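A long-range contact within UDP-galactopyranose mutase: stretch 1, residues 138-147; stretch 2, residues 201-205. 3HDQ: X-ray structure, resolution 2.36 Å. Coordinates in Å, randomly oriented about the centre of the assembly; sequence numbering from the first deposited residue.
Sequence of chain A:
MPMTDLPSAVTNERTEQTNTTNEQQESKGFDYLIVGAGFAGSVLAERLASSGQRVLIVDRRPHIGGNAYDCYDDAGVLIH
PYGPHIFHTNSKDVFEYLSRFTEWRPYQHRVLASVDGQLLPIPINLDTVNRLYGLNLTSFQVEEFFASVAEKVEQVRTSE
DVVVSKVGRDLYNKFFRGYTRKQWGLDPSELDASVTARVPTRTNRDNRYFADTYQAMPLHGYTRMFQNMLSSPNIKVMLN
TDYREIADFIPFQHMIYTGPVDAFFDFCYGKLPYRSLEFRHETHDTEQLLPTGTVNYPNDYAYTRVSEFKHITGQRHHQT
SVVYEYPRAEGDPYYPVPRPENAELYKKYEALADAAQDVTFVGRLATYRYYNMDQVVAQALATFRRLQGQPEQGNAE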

# COMPACT_ATOMS: atom_id res chain seq x y z
N THR A 138 -6.93 -34.40 -36.99
CA THR A 138 -6.52 -33.09 -37.45
C THR A 138 -7.63 -32.13 -37.05
O THR A 138 -8.69 -32.56 -36.59
N SER A 139 -7.40 -30.84 -37.24
CA SER A 139 -8.41 -29.82 -37.00
C SER A 139 -9.68 -30.02 -37.81
O SER A 139 -10.79 -29.72 -37.32
N PHE A 140 -9.53 -30.50 -39.03
CA PHE A 140 -10.69 -30.75 -39.89
C PHE A 140 -11.54 -31.91 -39.37
O PHE A 140 -12.76 -31.90 -39.48
N GLN A 141 -10.90 -32.89 -38.75
CA GLN A 141 -11.64 -34.04 -38.25
C GLN A 141 -12.31 -33.80 -36.89
O GLN A 141 -13.38 -34.34 -36.62
N VAL A 142 -11.68 -33.00 -36.03
CA VAL A 142 -12.24 -32.81 -34.70
C VAL A 142 -13.59 -32.07 -34.77
O VAL A 142 -14.47 -32.29 -33.94
N GLU A 143 -13.76 -31.22 -35.78
CA GLU A 143 -15.05 -30.59 -36.00
C GLU A 143 -16.12 -31.64 -36.29
O GLU A 143 -17.22 -31.62 -35.72
N GLU A 144 -15.78 -32.57 -37.17
CA GLU A 144 -16.70 -33.63 -37.52
C GLU A 144 -16.96 -34.50 -36.29
O GLU A 144 -18.10 -34.87 -36.00
N PHE A 145 -15.89 -34.79 -35.56
CA PHE A 145 -16.01 -35.50 -34.29
C PHE A 145 -16.99 -34.81 -33.34
O PHE A 145 -17.89 -35.45 -32.82
N PHE A 146 -16.80 -33.51 -33.12
CA PHE A 146 -17.71 -32.74 -32.25
C PHE A 146 -19.16 -32.85 -32.74
O PHE A 146 -20.08 -33.10 -31.96
N ALA A 147 -19.35 -32.65 -34.04
CA ALA A 147 -20.65 -32.80 -34.69
C ALA A 147 -21.29 -34.14 -34.35
O ALA A 147 -22.50 -34.22 -34.12
N THR A 201 -15.35 -23.41 -27.02
CA THR A 201 -14.69 -24.63 -27.49
C THR A 201 -13.99 -24.36 -28.80
O THR A 201 -14.48 -23.61 -29.63
N ARG A 202 -12.81 -24.95 -28.96
CA ARG A 202 -12.00 -24.68 -30.14
C ARG A 202 -11.73 -25.95 -30.92
O ARG A 202 -11.64 -27.03 -30.34
N THR A 203 -11.60 -25.80 -32.23
CA THR A 203 -11.15 -26.89 -33.09
C THR A 203 -9.69 -26.71 -33.51
O THR A 203 -9.10 -27.61 -34.12
N ASN A 204 -9.10 -25.55 -33.20
CA ASN A 204 -7.68 -25.32 -33.47
C ASN A 204 -6.79 -25.81 -32.32
O ASN A 204 -7.25 -26.55 -31.45
N ARG A 205 -5.52 -25.39 -32.32
CA ARG A 205 -4.59 -25.79 -31.27
C ARG A 205 -4.17 -24.63 -30.34
O ARG A 205 -3.11 -24.68 -29.72

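The contact sets the first turns of a helix, residues 139-147, against an irregular segment, 201-205, that has no regular secondary structure of its own. It is small, burying 273 Å² over both sides, and Thr-203 supplies 101 Å² of that. The rule to read from it is simple: one loop residue, Thr-203, is bound near the helix start by a single hydrogen bond, and apolar side chains one and two turns along the helix fill in beside it.

Thr-138 takes no part in the contact, and its CB points away from stretch 2. Its work is local. With chi1 in p, it occupies the N-cap position, where Thr-138 OG1 accepts from Gln-141 N at 3.3 Å and, weakly, from Phe-140 N at 3.1 Å. Gln-141 answers in the other direction: Gln-141 OE1 accepts from Thr-138 N at 2.9 Å. The bonds to OG1 cap amides of the first turn; Gln-141 N also makes a weak bond to Thr-138 O.

Ser-139 is the polar anchor. Its CB points sideways, but the m rotamer (chi1 -85°) brings the hydroxyl onto the backbone of stretch 2, where Ser-139 OG donates to Thr-203 O at 2.8 Å. This is the sole hydrogen bond between the stretches, and it joins the pair whose CA atoms are nearest across the register, Ser-139 CA and Thr-203 CA, 5.6 Å apart. The acceptor is a main-chain carbonyl, so the bond does not depend on the Thr-203 side chain for its acceptor. Ser-139 OG also lies 3.8 Å from Asn-204 CA.

Phe-140 and Gln-141 lie on helix faces that do not meet the loop. The next inward residue is Val-142, buried, with CB directed toward stretch 2 and chi1 in p. Val-142 CG1 packs 3.7 Å from Thr-203 CB and is also 3.7 Å from Thr-203 O, so a methyl flanks the carbonyl that Ser-139 binds.

Glu-143, with CB sideways, contributes less. Its chi1 is t, and Glu-143 OE2 comes within 4.2 Å of Thr-203 CG2; this is a van der Waals approach to a methyl, with no polar partner in stretch 2.

After Glu-144 and Phe-145, which are out of reach, Phe-146 returns to the inward face one turn beyond Val-142. It is buried, its CB is directed toward stretch 2, and chi1 is m. The ring presents its edge to the loop: Phe-146 CE2 sits 3.7 Å from Arg-202 O and Phe-146 CD2 is 4.1 Å from Thr-203 CG2, both partners lying near the ring plane.

Thr-203, chi1 p, is thus touched by Ser-139, Val-142, Glu-143 and Phe-146. Arg-202 offers its carbonyl while its CB points away, and its guanidinium finds hydrogen-bond partners outside this contact. For a designer, the lesson is the spacing: serine in the first turn for the carbonyl, then valine and phenylalanine four residues apart for the packing.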

# COMPACT_ATOMS: atom_id res chain seq x y z
CB THR A 138 -6.42 -33.04 -38.98
OG1 THR A 138 -7.74 -33.04 -39.53
CG2 THR A 138 -5.64 -34.25 -39.51
CB SER A 139 -7.85 -28.43 -37.28
OG SER A 139 -7.19 -28.00 -36.12
CB PHE A 140 -10.25 -30.94 -41.34
CG PHE A 140 -9.36 -29.82 -41.81
CD1 PHE A 140 -9.91 -28.62 -42.24
CD2 PHE A 140 -7.98 -29.94 -41.77
CE1 PHE A 140 -9.09 -27.58 -42.66
CE2 PHE A 140 -7.16 -28.90 -42.17
CZ PHE A 140 -7.71 -27.72 -42.62
CB GLN A 141 -10.75 -35.27 -38.18
CG GLN A 141 -10.32 -35.77 -39.53
CD GLN A 141 -9.13 -36.70 -39.41
OE1 GLN A 141 -8.27 -36.51 -38.55
NE2 GLN A 141 -9.09 -37.71 -40.26
CB VAL A 142 -11.26 -32.11 -33.74
CG1 VAL A 142 -11.18 -30.62 -34.05
CG2 VAL A 142 -11.69 -32.36 -32.29
CB GLU A 143 -14.98 -29.60 -37.15
CG GLU A 143 -16.24 -28.79 -37.31
CD GLU A 143 -15.96 -27.37 -37.71
OE1 GLU A 143 -15.38 -27.16 -38.80
OE2 GLU A 143 -16.30 -26.45 -36.93
CB GLU A 144 -16.13 -34.44 -38.69
CG GLU A 144 -15.37 -33.57 -39.69
CD GLU A 144 -15.00 -34.29 -40.98
OE1 GLU A 144 -15.90 -34.52 -41.81
OE2 GLU A 144 -13.79 -34.59 -41.16
CB PHE A 145 -14.64 -35.65 -33.62
CG PHE A 145 -14.71 -36.27 -32.25
CD1 PHE A 145 -14.79 -37.64 -32.11
CD2 PHE A 145 -14.71 -35.47 -31.12
CE1 PHE A 145 -14.86 -38.21 -30.86
CE2 PHE A 145 -14.78 -36.04 -29.86
CZ PHE A 145 -14.85 -37.42 -29.73
CB PHE A 146 -17.30 -31.26 -32.16
CG PHE A 146 -16.14 -30.99 -31.23
CD1 PHE A 146 -15.91 -31.80 -30.13
CD2 PHE A 146 -15.30 -29.90 -31.45
CE1 PHE A 146 -14.85 -31.55 -29.27
CE2 PHE A 146 -14.24 -29.63 -30.58
CZ PHE A 146 -14.02 -30.46 -29.50
CB ALA A 147 -20.50 -32.65 -36.20
CB THR A 201 -15.66 -25.81 -27.65
OG1 THR A 201 -16.99 -25.32 -27.83
CG2 THR A 201 -15.59 -26.72 -26.41
CB ARG A 202 -10.66 -24.06 -29.72
CG ARG A 202 -10.82 -22.81 -28.87
CD ARG A 202 -9.47 -22.24 -28.50
NE ARG A 202 -9.60 -20.92 -27.92
CZ ARG A 202 -8.73 -20.40 -27.07
NH1 ARG A 202 -7.67 -21.12 -26.69
NH2 ARG A 202 -8.92 -19.19 -26.57
CB THR A 203 -12.01 -27.02 -34.36
OG1 THR A 203 -11.93 -25.81 -35.12
CG2 THR A 203 -13.47 -27.28 -33.99
CB ASN A 204 -7.41 -23.84 -33.80
CG ASN A 204 -7.66 -22.91 -32.62
OD1 ASN A 204 -7.71 -23.36 -31.48
ND2 ASN A 204 -7.81 -21.62 -32.89
CB ARG A 205 -3.36 -26.45 -31.88
CG ARG A 205 -3.69 -27.61 -32.81
CD ARG A 205 -2.42 -28.30 -33.28
NE ARG A 205 -1.79 -29.04 -32.19
CZ ARG A 205 -0.66 -29.73 -32.32
NH1 ARG A 205 -0.03 -29.75 -33.48
NH2 ARG A 205 -0.16 -30.39 -31.29